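N-Acetyltransferase, PseH (Campylobacter jejuni subsp. jejuni PT14, PDB 4XPL) transfers an acetyl group from acetyl coenzyme A, very probably to the 4-amino group of a UDP-linked sugar on the way to pseudaminic acid, which modifies flagellin. Local coordinates at residues A[87-92]-A[101-106]; A[61-66]-A[75-80]; A[137-142]-A[149-154]. The protein carries 8 engineered substitutions. One frame throughout, in Å; residues are numbered along the deposited sequence.

Interaction 1 (A[87-92]-A[101-106]). With ACO (acetyl coenzyme *a), chain B.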
loop_
_atom_site.group_PDB
_atom_site.type_symbol
_atom_site.label_atom_id
_atom_site.label_comp_id
_atom_site.label_asym_id
_atom_site.label_seq_id
_atom_site.Cartn_x
_atom_site.Cartn_y
_atom_site.Cartn_z
ATOM N N PHE A 87 5.746 -2.758 2.380
ATOM C CA PHE A 87 4.683 -1.930 1.877
ATOM C C PHE A 87 4.299 -2.304 0.468
ATOM O O PHE A 87 5.057 -2.956 -0.273
ATOM C CB PHE A 87 5.066 -0.437 1.915
ATOM C CG PHE A 87 6.049 -0.040 0.866
ATOM C CD1 PHE A 87 7.401 -0.095 1.116
ATOM C CD2 PHE A 87 5.618 0.364 -0.383
ATOM C CE1 PHE A 87 8.310 0.249 0.167
ATOM C CE2 PHE A 87 6.529 0.708 -1.360
ATOM C CZ PHE A 87 7.871 0.660 -1.091
ATOM N N GLY A 88 3.118 -1.826 0.107
ATOM C CA GLY A 88 2.564 -1.970 -1.222
ATOM C C GLY A 88 1.729 -0.744 -1.557
ATOM O O GLY A 88 1.373 0.057 -0.675
ATOM N N LEU A 89 1.464 -0.569 -2.848
ATOM C CA LEU A 89 0.660 0.576 -3.327
ATOM C C LEU A 89 -0.042 0.181 -4.611
ATOM O O LEU A 89 0.406 -0.743 -5.326
ATOM C CB LEU A 89 1.537 1.802 -3.544
ATOM C CG LEU A 89 2.478 1.888 -4.739
ATOM C CD1 LEU A 89 2.969 3.306 -5.048
ATOM C CD2 LEU A 89 3.642 0.955 -4.516
ATOM N N TYR A 90 -1.163 0.830 -4.860
ATOM C CA TYR A 90 -1.965 0.550 -6.018
ATOM C C TYR A 90 -2.688 1.832 -6.430
ATOM O O TYR A 90 -3.490 2.367 -5.650
ATOM C CB TYR A 90 -2.935 -0.603 -5.697
ATOM C CG TYR A 90 -3.501 -1.281 -6.911
ATOM C CD1 TYR A 90 -4.562 -0.730 -7.598
ATOM C CD2 TYR A 90 -2.982 -2.492 -7.373
ATOM C CE1 TYR A 90 -5.095 -1.337 -8.723
ATOM C CE2 TYR A 90 -3.520 -3.113 -8.509
ATOM C CZ TYR A 90 -4.578 -2.513 -9.176
ATOM O OH TYR A 90 -5.139 -3.093 -10.293
ATOM N N ALA A 91 -2.412 2.336 -7.634
ATOM C CA ALA A 91 -3.112 3.538 -8.114
ATOM C C ALA A 91 -4.534 3.162 -8.544
ATOM O O ALA A 91 -4.775 2.063 -9.051
ATOM C CB ALA A 91 -2.356 4.218 -9.279
ATOM N N LYS A 92 -5.479 4.059 -8.317
ATOM C CA LYS A 92 -6.803 3.921 -8.896
ATOM C C LYS A 92 -6.548 3.734 -10.398
ATOM O O LYS A 92 -5.727 4.456 -10.971
ATOM C CB LYS A 92 -7.671 5.150 -8.576
ATOM C CG LYS A 92 -9.135 5.085 -9.039
ATOM C CD LYS A 92 -9.952 6.231 -8.436
ATOM C CE LYS A 92 -11.450 6.055 -8.648
ATOM N NZ LYS A 92 -11.808 6.035 -10.092
ATOM N N ILE A 101 2.716 10.504 -5.198
ATOM C CA ILE A 101 1.895 10.910 -4.068
ATOM C C ILE A 101 1.728 9.770 -3.086
ATOM O O ILE A 101 1.916 9.939 -1.874
ATOM C CB ILE A 101 0.499 11.348 -4.531
ATOM C CG1 ILE A 101 0.648 12.580 -5.424
ATOM C CG2 ILE A 101 -0.378 11.598 -3.299
ATOM C CD1 ILE A 101 -0.668 13.178 -5.973
ATOM N N LEU A 102 1.397 8.592 -3.600
ATOM C CA LEU A 102 1.279 7.412 -2.759
ATOM C C LEU A 102 2.582 7.074 -2.048
ATOM O O LEU A 102 2.568 6.721 -0.861
ATOM C CB LEU A 102 0.779 6.206 -3.545
ATOM C CG LEU A 102 -0.517 6.340 -4.345
ATOM C CD1 LEU A 102 -0.875 5.038 -5.101
ATOM C CD2 LEU A 102 -1.670 6.810 -3.430
ATOM N N MET A 103 3.694 7.206 -2.768
ATOM C CA MET A 103 5.040 6.974 -2.196
ATOM C C MET A 103 5.368 7.995 -1.100
ATOM O O MET A 103 5.904 7.635 -0.042
ATOM C CB MET A 103 6.122 7.023 -3.287
ATOM C CG MET A 103 6.170 5.840 -4.225
ATOM S SD MET A 103 6.365 4.248 -3.375
ATOM C CE MET A 103 7.955 4.521 -2.566
ATOM N N ASN A 104 5.052 9.265 -1.327
ATOM C CA ASN A 104 5.217 10.262 -0.267
ATOM C C ASN A 104 4.460 9.862 0.988
ATOM O O ASN A 104 4.987 9.991 2.089
ATOM C CB ASN A 104 4.715 11.669 -0.682
ATOM C CG ASN A 104 5.609 12.347 -1.719
ATOM O OD1 ASN A 104 6.817 12.032 -1.859
ATOM N ND2 ASN A 104 5.006 13.280 -2.476
ATOM N N GLU A 105 3.200 9.461 0.829
ATOM C CA GLU A 105 2.391 9.040 1.960
ATOM C C GLU A 105 2.921 7.801 2.669
ATOM O O GLU A 105 2.882 7.725 3.903
ATOM C CB GLU A 105 0.944 8.795 1.537
ATOM C CG GLU A 105 0.228 10.026 1.055
ATOM C CD GLU A 105 0.217 11.163 2.082
ATOM O OE1 GLU A 105 -0.165 10.908 3.240
ATOM O OE2 GLU A 105 0.596 12.285 1.719
ATOM N N ILE A 106 3.386 6.829 1.898
ATOM C CA ILE A 106 3.954 5.610 2.455
ATOM C C ILE A 106 5.154 5.936 3.338
ATOM O O ILE A 106 5.253 5.449 4.462
ATOM C CB ILE A 106 4.384 4.600 1.346
ATOM C CG1 ILE A 106 3.146 3.886 0.764
ATOM C CG2 ILE A 106 5.404 3.543 1.898
ATOM C CD1 ILE A 106 3.281 3.453 -0.649
HETATM N N1A ACO B . 11.052 1.802 -17.435
HETATM C C2A ACO B . 11.348 2.807 -16.583
HETATM N N3A ACO B . 10.425 3.697 -16.160
HETATM C C4A ACO B . 9.125 3.636 -16.566
HETATM C C5A ACO B . 8.723 2.563 -17.487
HETATM C C6A ACO B . 9.795 1.620 -17.918
HETATM N N6A ACO B . 9.538 0.597 -18.774
HETATM N N7A ACO B . 7.403 2.742 -17.721
HETATM C C8A ACO B . 6.993 3.832 -17.011
HETATM N N9A ACO B . 8.025 4.362 -16.317
HETATM C C1B ACO B . 8.022 5.548 -15.404
HETATM C C2B ACO B . 7.110 6.685 -15.849
HETATM O O2B ACO B . 7.700 7.461 -16.897
HETATM C C3B ACO B . 6.973 7.453 -14.553
HETATM O O3B ACO B . 8.100 8.320 -14.432
HETATM P P3B ACO B . 8.181 9.571 -13.411
HETATM O O7A ACO B . 8.053 8.975 -12.012
HETATM O O8A ACO B . 9.566 10.113 -13.680
HETATM O O9A ACO B . 7.055 10.501 -13.817
HETATM C C4B ACO B . 6.971 6.372 -13.471
HETATM O O4B ACO B . 7.589 5.221 -14.067
HETATM C C5B ACO B . 5.557 6.055 -12.973
HETATM O O5B ACO B . 4.664 5.818 -14.073
HETATM P P1A ACO B . 3.125 6.322 -14.119
HETATM O O1A ACO B . 2.469 5.850 -15.388
HETATM O O2A ACO B . 3.058 7.782 -13.723
HETATM O O3A ACO B . 2.386 5.374 -13.050
HETATM P P2A ACO B . 1.857 5.872 -11.632
HETATM O O4A ACO B . 2.897 6.748 -10.984
HETATM O O5A ACO B . 0.475 6.447 -11.865
HETATM O O6A ACO B . 1.612 4.478 -10.854
HETATM C CBP ACO B . 2.022 2.441 -9.751
HETATM C CCP ACO B . 2.660 3.574 -10.516
HETATM C CDP ACO B . 1.353 3.032 -8.476
HETATM C CEP ACO B . 3.104 1.420 -9.376
HETATM C CAP ACO B . 0.980 1.805 -10.687
HETATM O OAP ACO B . 1.604 1.357 -11.915
HETATM C C9P ACO B . 0.264 0.651 -10.060
HETATM O O9P ACO B . -0.631 0.830 -9.232
HETATM N N8P ACO B . 0.631 -0.561 -10.487
HETATM C C7P ACO B . -0.047 -1.772 -10.037
HETATM C C6P ACO B . 0.240 -2.059 -8.556
HETATM C C5P ACO B . 1.722 -2.253 -8.302
HETATM O O5P ACO B . 2.441 -2.829 -9.126
HETATM N N4P ACO B . 2.198 -1.827 -7.132
HETATM C C3P ACO B . 3.557 -2.199 -6.706
HETATM C C2P ACO B . 3.555 -3.602 -6.057
HETATM S S1P ACO B . 2.645 -3.479 -4.533
HETATM C C ACO B . 1.136 -4.122 -4.823
HETATM O O ACO B . 0.833 -4.523 -5.954
HETATM C CH3 ACO B . 0.164 -4.154 -3.670
#
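Phe87 and Leu89 both hold CG between the backbone N and the carbonyl carbon (chi1 74° in each), on the side of helix 101-106. Ile106 sends CG2, anti to its backbone N, over one face of the Phe87 ring, offset toward the rim and 4.1 Å from the ring centroid, a CH-pi contact. Its other branch ends in CD1, which reaches CB of Leu89 at 3.8 Å. In Met103 the bend at chi2 (-56°) sets SD close to both strand residues, and the further bend at chi3 sets CE near Phe87 CZ. SD lies 4.1 Å from Phe87 CE2, an oblique Met-aromatic contact, and touches Leu89 CD1 as well. That same CD1 packs on Leu102 CB, while Leu102 CD1 rests 3.8 Å from Tyr90 O. No hydrogen bond crosses between strand and helix, and the interface is buried and apolar.

The strand backbone is meanwhile engaged with acetyl coenzyme A. ACO N4P donates to Leu89 O at 2.8 Å, and Ala91 N donates to ACO O9P over an equal distance with a nearly straight N-H...O angle of 170°, so the pantetheine arm pairs with the strand much as another strand would. Leu89 CD2 packs on ACO C3P, and Tyr90 CD2 meets ACO C6P at 3.5 Å. Gly88 has no side chain, and its CA lies 3.6 Å from ACO S1P, so the thioester end runs close along the backbone. Around the Phe87 ring, Tyr134 makes an edge-to-face contact and Phe139 adds another aromatic neighbour. Strand 84-91 and helix 99-114 begin a beta-alpha-beta unit completed by strand 118-124, the cofactor-binding core characteristic of the GNAT acetyltransferase fold.

Interaction 2 (A[61-66]-A[75-80])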
loop_
_atom_site.group_PDB
_atom_site.type_symbol
_atom_site.label_atom_id
_atom_site.label_comp_id
_atom_site.label_asym_id
_atom_site.label_seq_id
_atom_site.Cartn_x
_atom_site.Cartn_y
_atom_site.Cartn_z
ATOM N N LYS A 61 -1.749 -2.765 7.961
ATOM C CA LYS A 61 -2.589 -1.578 7.872
ATOM C C LYS A 61 -2.736 -1.230 6.394
ATOM O O LYS A 61 -1.731 -1.117 5.664
ATOM C CB LYS A 61 -1.977 -0.389 8.624
ATOM C CG LYS A 61 -1.790 -0.587 10.121
ATOM C CD LYS A 61 -1.413 0.750 10.793
ATOM C CE LYS A 61 -1.131 0.588 12.249
ATOM N NZ LYS A 61 -2.404 0.406 13.003
ATOM N N TYR A 62 -3.983 -1.104 5.949
ATOM C CA TYR A 62 -4.303 -0.672 4.603
ATOM C C TYR A 62 -5.058 0.643 4.692
ATOM O O TYR A 62 -5.906 0.795 5.559
ATOM C CB TYR A 62 -5.212 -1.723 3.933
ATOM C CG TYR A 62 -4.498 -2.957 3.418
ATOM C CD1 TYR A 62 -3.861 -3.831 4.284
ATOM C CD2 TYR A 62 -4.465 -3.245 2.059
ATOM C CE1 TYR A 62 -3.202 -4.949 3.808
ATOM C CE2 TYR A 62 -3.812 -4.386 1.575
ATOM C CZ TYR A 62 -3.184 -5.207 2.444
ATOM O OH TYR A 62 -2.533 -6.330 2.010
ATOM N N PHE A 63 -4.756 1.554 3.771
ATOM C CA PHE A 63 -5.394 2.831 3.671
ATOM C C PHE A 63 -5.898 3.115 2.267
ATOM O O PHE A 63 -5.208 2.823 1.249
ATOM C CB PHE A 63 -4.390 3.910 4.065
ATOM C CG PHE A 63 -3.958 3.846 5.523
ATOM C CD1 PHE A 63 -4.765 4.385 6.503
ATOM C CD2 PHE A 63 -2.770 3.285 5.882
ATOM C CE1 PHE A 63 -4.388 4.384 7.815
ATOM C CE2 PHE A 63 -2.385 3.248 7.212
ATOM C CZ PHE A 63 -3.198 3.807 8.170
ATOM N N LEU A 64 -7.092 3.684 2.207
ATOM C CA LEU A 64 -7.596 4.310 0.987
ATOM C C LEU A 64 -7.084 5.750 1.034
ATOM O O LEU A 64 -7.289 6.438 2.050
ATOM C CB LEU A 64 -9.115 4.219 0.952
ATOM C CG LEU A 64 -9.902 4.666 -0.277
ATOM C CD1 LEU A 64 -9.469 3.876 -1.481
ATOM C CD2 LEU A 64 -11.401 4.525 -0.067
ATOM N N VAL A 65 -6.457 6.202 -0.041
ATOM C CA VAL A 65 -5.858 7.531 -0.089
ATOM C C VAL A 65 -6.736 8.495 -0.881
ATOM O O VAL A 65 -7.104 8.217 -2.017
ATOM C CB VAL A 65 -4.462 7.489 -0.701
ATOM C CG1 VAL A 65 -3.816 8.934 -0.717
ATOM C CG2 VAL A 65 -3.580 6.458 0.080
ATOM N N PHE A 66 -7.024 9.644 -0.272
ATOM C CA PHE A 66 -7.803 10.672 -0.875
ATOM C C PHE A 66 -6.954 11.923 -1.152
ATOM O O PHE A 66 -6.077 12.314 -0.360
ATOM C CB PHE A 66 -8.955 11.080 0.049
ATOM C CG PHE A 66 -10.046 10.031 0.193
ATOM C CD1 PHE A 66 -9.848 8.921 0.977
ATOM C CD2 PHE A 66 -11.287 10.211 -0.392
ATOM C CE1 PHE A 66 -10.857 7.983 1.145
ATOM C CE2 PHE A 66 -12.290 9.270 -0.246
ATOM C CZ PHE A 66 -12.047 8.143 0.531
ATOM N N ILE A 75 -2.732 2.291 -0.230
ATOM C CA ILE A 75 -1.413 1.915 0.259
ATOM C C ILE A 75 -1.523 0.926 1.396
ATOM O O ILE A 75 -2.549 0.845 2.036
ATOM C CB ILE A 75 -0.578 3.165 0.682
ATOM C CG1 ILE A 75 -1.234 3.925 1.832
ATOM C CG2 ILE A 75 -0.331 4.078 -0.525
ATOM C CD1 ILE A 75 -0.340 5.055 2.431
ATOM N N ASP A 76 -0.462 0.150 1.619
ATOM C CA ASP A 76 -0.480 -0.816 2.661
ATOM C C ASP A 76 0.884 -1.034 3.257
ATOM O O ASP A 76 1.951 -0.843 2.596
ATOM C CB ASP A 76 -1.105 -2.159 2.225
ATOM C CG ASP A 76 -0.243 -2.938 1.284
ATOM O OD1 ASP A 76 0.594 -3.729 1.764
ATOM O OD2 ASP A 76 -0.421 -2.755 0.068
ATOM N N PHE A 77 0.815 -1.450 4.523
ATOM C CA PHE A 77 1.979 -1.776 5.323
ATOM C C PHE A 77 1.715 -3.132 5.966
ATOM O O PHE A 77 0.681 -3.315 6.579
ATOM C CB PHE A 77 2.169 -0.709 6.398
ATOM C CG PHE A 77 2.178 0.692 5.874
ATOM C CD1 PHE A 77 0.993 1.416 5.750
ATOM C CD2 PHE A 77 3.367 1.318 5.562
ATOM C CE1 PHE A 77 1.011 2.705 5.269
ATOM C CE2 PHE A 77 3.397 2.610 5.135
ATOM C CZ PHE A 77 2.236 3.316 4.967
ATOM N N VAL A 78 2.606 -4.099 5.737
ATOM C CA VAL A 78 2.456 -5.420 6.272
ATOM C C VAL A 78 3.775 -5.840 6.917
ATOM O O VAL A 78 4.840 -5.209 6.689
ATOM C CB VAL A 78 1.950 -6.419 5.182
ATOM C CG1 VAL A 78 0.648 -5.886 4.558
ATOM C CG2 VAL A 78 3.012 -6.696 4.073
ATOM N N ASN A 79 3.685 -6.867 7.757
ATOM C CA ASN A 79 4.815 -7.353 8.551
ATOM C C ASN A 79 5.393 -6.212 9.372
ATOM O O ASN A 79 6.598 -6.038 9.460
ATOM C CB ASN A 79 5.902 -7.965 7.667
ATOM C CG ASN A 79 5.423 -9.172 6.890
ATOM O OD1 ASN A 79 4.976 -10.151 7.456
ATOM N ND2 ASN A 79 5.534 -9.102 5.577
ATOM N N ILE A 80 4.516 -5.408 9.953
ATOM C CA ILE A 80 4.958 -4.273 10.732
ATOM C C ILE A 80 5.573 -4.757 12.037
ATOM O O ILE A 80 4.965 -5.543 12.773
ATOM C CB ILE A 80 3.817 -3.304 11.083
ATOM C CG1 ILE A 80 3.146 -2.789 9.821
ATOM C CG2 ILE A 80 4.359 -2.173 11.972
ATOM C CD1 ILE A 80 1.815 -2.054 10.086
#
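Lys61 and Phe77, then Phe63 and Ile75, form two hydrogen-bonded pairs of an antiparallel ladder, flanking the non-hydrogen-bonded pair Tyr62-Asp76, with the strand segments running at 174° and each outer pair joined by backbone bonds in both directions, as from Lys61 N to Phe77 O at 2.8 Å.

On one face of the sheet Tyr62 lies beside Asp76, both side chains pointing the same way. Asp76 CB sits over the centre of the Tyr62 ring, 3.4 Å from its centroid. Asp76 CG lies between the backbone N and the carbonyl carbon (chi1 71°), and the carboxylate is stacked nearly flat on the ring, their planes 16° apart. Val78 CG1 adds a contact to Tyr62 CE1. The other face carries Phe63, Ile75 and Phe77, with Lys61 at its end meeting Ile80 CD1 through its aliphatic CG. Phe63 brings CD2 to the edge of the Phe77 ring, in its plane and 3.9 Å from CE1, the two side chains crossing at about a right angle. Ile75 CG1 touches both Phe63 CB and Val65 CG2, each at 3.9 Å.

Helix 99-114 packs on the face carrying Phe63, Ile75 and Phe77: Tyr109 meets both rings, and Leu102 and Ile106 reach Ile75. Across the sheet, Phe50 approaches Tyr62 edge-to-face, and this beta hairpin lies between strands 8-12 and 84-91.

Interaction 3 (A[137-142]-A[149-154]). Engineered in segment 149-154: Tyr150 (natural residue His), Val151 (natural residue Ile), Tyr152 (natural residue Cys).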
loop_
_atom_site.group_PDB
_atom_site.type_symbol
_atom_site.label_atom_id
_atom_site.label_comp_id
_atom_site.label_asym_id
_atom_site.label_seq_id
_atom_site.Cartn_x
_atom_site.Cartn_y
_atom_site.Cartn_z
ATOM N N ASN A 137 12.712 7.345 -5.300
ATOM C CA ASN A 137 12.556 7.696 -3.885
ATOM C C ASN A 137 13.682 7.099 -2.987
ATOM O O ASN A 137 13.525 6.945 -1.759
ATOM C CB ASN A 137 11.166 7.275 -3.403
ATOM C CG ASN A 137 10.073 8.162 -3.951
ATOM O OD1 ASN A 137 9.775 9.197 -3.368
ATOM N ND2 ASN A 137 9.532 7.815 -5.126
ATOM N N HIS A 138 14.820 6.844 -3.627
ATOM C CA HIS A 138 16.108 6.440 -3.004
ATOM C C HIS A 138 16.147 5.035 -2.429
ATOM O O HIS A 138 17.042 4.706 -1.640
ATOM C CB HIS A 138 16.612 7.472 -1.988
ATOM C CG HIS A 138 16.483 8.881 -2.459
ATOM N ND1 HIS A 138 16.815 9.265 -3.742
ATOM C CD2 HIS A 138 16.104 10.006 -1.812
ATOM C CE1 HIS A 138 16.616 10.565 -3.869
ATOM N NE2 HIS A 138 16.188 11.040 -2.713
ATOM N N PHE A 139 15.212 4.187 -2.865
ATOM C CA PHE A 139 15.287 2.772 -2.569
ATOM C C PHE A 139 16.483 2.120 -3.254
ATOM O O PHE A 139 16.942 2.540 -4.315
ATOM C CB PHE A 139 13.980 2.049 -2.949
ATOM C CG PHE A 139 12.862 2.273 -1.972
ATOM C CD1 PHE A 139 12.121 3.455 -2.000
ATOM C CD2 PHE A 139 12.592 1.345 -0.977
ATOM C CE1 PHE A 139 11.125 3.681 -1.096
ATOM C CE2 PHE A 139 11.594 1.573 -0.079
ATOM C CZ PHE A 139 10.846 2.738 -0.144
ATOM N N THR A 140 17.015 1.100 -2.611
ATOM C CA THR A 140 18.129 0.380 -3.170
ATOM C C THR A 140 17.790 -1.124 -3.171
ATOM O O THR A 140 17.178 -1.642 -2.240
ATOM C CB THR A 140 19.461 0.782 -2.477
ATOM O OG1 THR A 140 19.405 0.529 -1.083
ATOM C CG2 THR A 140 19.738 2.284 -2.637
ATOM N N ILE A 141 18.134 -1.801 -4.272
ATOM C CA ILE A 141 17.938 -3.238 -4.403
ATOM C C ILE A 141 18.989 -3.939 -3.548
ATOM O O ILE A 141 20.182 -3.828 -3.820
ATOM C CB ILE A 141 18.084 -3.710 -5.862
ATOM C CG1 ILE A 141 17.025 -3.097 -6.770
ATOM C CG2 ILE A 141 18.009 -5.263 -5.955
ATOM C CD1 ILE A 141 17.391 -3.315 -8.264
ATOM N N TYR A 142 18.544 -4.693 -2.544
ATOM C CA TYR A 142 19.477 -5.438 -1.663
ATOM C C TYR A 142 19.462 -6.982 -1.817
ATOM O O TYR A 142 20.289 -7.686 -1.204
ATOM C CB TYR A 142 19.212 -5.087 -0.200
ATOM C CG TYR A 142 17.960 -5.693 0.391
ATOM C CD1 TYR A 142 16.729 -5.094 0.195
ATOM C CD2 TYR A 142 18.010 -6.887 1.138
ATOM C CE1 TYR A 142 15.575 -5.631 0.735
ATOM C CE2 TYR A 142 16.833 -7.440 1.686
ATOM C CZ TYR A 142 15.638 -6.779 1.496
ATOM O OH TYR A 142 14.478 -7.272 1.985
ATOM N N TYR A 149 12.789 -8.600 -7.162
ATOM C CA TYR A 149 13.803 -7.743 -6.576
ATOM C C TYR A 149 13.292 -7.329 -5.222
ATOM O O TYR A 149 12.096 -7.049 -5.065
ATOM C CB TYR A 149 14.060 -6.481 -7.402
ATOM C CG TYR A 149 14.679 -6.714 -8.744
ATOM C CD1 TYR A 149 15.858 -7.453 -8.877
ATOM C CD2 TYR A 149 14.102 -6.195 -9.890
ATOM C CE1 TYR A 149 16.428 -7.662 -10.121
ATOM C CE2 TYR A 149 14.662 -6.387 -11.118
ATOM C CZ TYR A 149 15.815 -7.134 -11.242
ATOM O OH TYR A 149 16.366 -7.332 -12.488
ATOM N N TYR A 150 14.210 -7.204 -4.267
ATOM C CA TYR A 150 13.885 -6.792 -2.898
ATOM C C TYR A 150 14.554 -5.439 -2.677
ATOM O O TYR A 150 15.762 -5.306 -2.934
ATOM C CB TYR A 150 14.436 -7.833 -1.888
ATOM C CG TYR A 150 13.782 -9.184 -1.994
ATOM C CD1 TYR A 150 14.230 -10.120 -2.915
ATOM C CD2 TYR A 150 12.712 -9.535 -1.159
ATOM C CE1 TYR A 150 13.618 -11.368 -3.038
ATOM C CE2 TYR A 150 12.094 -10.775 -1.266
ATOM C CZ TYR A 150 12.546 -11.683 -2.221
ATOM O OH TYR A 150 11.937 -12.912 -2.331
ATOM N N VAL A 151 13.781 -4.429 -2.234
ATOM C CA VAL A 151 14.321 -3.083 -2.043
ATOM C C VAL A 151 14.119 -2.580 -0.630
ATOM O O VAL A 151 13.225 -3.055 0.116
ATOM C CB VAL A 151 13.707 -2.035 -3.058
ATOM C CG1 VAL A 151 14.020 -2.433 -4.466
ATOM C CG2 VAL A 151 12.215 -1.885 -2.864
ATOM N N TYR A 152 14.978 -1.651 -0.229
ATOM C CA TYR A 152 14.849 -1.043 1.071
ATOM C C TYR A 152 15.210 0.441 1.049
ATOM O O TYR A 152 15.954 0.904 0.191
ATOM C CB TYR A 152 15.723 -1.747 2.125
ATOM C CG TYR A 152 17.166 -1.298 2.115
ATOM C CD1 TYR A 152 18.083 -1.833 1.215
ATOM C CD2 TYR A 152 17.618 -0.305 2.985
ATOM C CE1 TYR A 152 19.409 -1.402 1.192
ATOM C CE2 TYR A 152 18.943 0.122 2.963
ATOM C CZ TYR A 152 19.820 -0.415 2.056
ATOM O OH TYR A 152 21.133 0.002 2.041
ATOM N N LEU A 153 14.670 1.143 2.040
ATOM C CA LEU A 153 14.994 2.523 2.352
ATOM C C LEU A 153 15.091 2.649 3.875
ATOM O O LEU A 153 14.158 2.235 4.585
ATOM C CB LEU A 153 13.879 3.440 1.841
ATOM C CG LEU A 153 14.077 4.942 2.050
ATOM C CD1 LEU A 153 15.246 5.468 1.204
ATOM C CD2 LEU A 153 12.795 5.719 1.764
ATOM N N LYS A 154 16.212 3.189 4.362
ATOM C CA LYS A 154 16.432 3.421 5.802
ATOM C C LYS A 154 16.410 4.902 6.120
ATOM O O LYS A 154 16.951 5.707 5.371
ATOM C CB LYS A 154 17.788 2.886 6.281
ATOM C CG LYS A 154 17.846 1.426 6.457
ATOM C CD LYS A 154 18.848 1.025 7.537
ATOM C CE LYS A 154 19.241 -0.449 7.398
ATOM N NZ LYS A 154 18.052 -1.345 7.226
HETATM O O HOH W 1 18.071 2.899 0.155
#
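A beta hairpin of strands 140-144 and 148-154 closes one end of the sheet, and in this contact Phe139, Thr140 and Tyr142 meet Tyr150, Val151, Tyr152 and Leu153; Tyr150, Val151 and Tyr152 are engineered residues. It follows a Schellman motif at the end of helix 128-136, with His138 at positive phi as the C-prime residue. Thr140 and Tyr152 exchange backbone hydrogen bonds in both directions, each 3.0 Å between N and O, and Tyr142 N donates to Tyr150 O.

The buried side is built on Phe139. Leu153 CB sits over one face of its ring, offset toward the rim and 3.6 Å from the centroid, and Val151 CG2 meets CD2 of that ring at 3.8 Å. Leu153 CG is anti to the backbone N (chi1 -178°), and its CD1 beyond approaches His138 O. On the other side, Tyr142 lays a ring face against Tyr150 CB, a CH-pi contact at 4.0 Å from the centroid. Tyr142 also forms an oblique pair with Tyr152, centroids 5.8 Å apart and planes at 78°. Tyr150 OH turns outward to hydrogen-bond Asp145. A water bridges the segments, donating to His138 O at 2.7 Å and to Tyr152 O at 2.9 Å and accepting from Thr140 OG1.

The contact therefore has two characters: Phe139, Val151 and Leu153 join the edge of the sheet to the protein interior by apolar packing, whereas the opposite side, with exposed Thr140 and Tyr142, combines aromatic contacts with a water that gives Tyr152 O, already accepting from Thr140 N, a second donor.

How the interactions relate
All three contacts belong to one mixed sheet. Interactions 1 and 2 have centres 8 Å apart and sit on neighbouring strands: Gly88 N probably hydrogen-bonds to Asp76 O at 2.9 Å, and Ile106 CD1 packs on Ile75 CG2 at 3.7 Å, so one helix residue serves both. Interaction 3 lies toward the far edge, its centre 15 Å from that of interaction 1, yet Phe139 CE2 reaches Phe87 CE1 at 3.5 Å. Interactions 2 and 3 do not touch, their nearest atoms about 9 Å apart. Strand 87-92 of interaction 1 holds the pantetheine arm through its backbone. In interaction 2 the side chain of Asp76 is about 4 Å from the bound ACO. In interaction 3 the side chain of Asn137 is about 7 Å from the bound ACO.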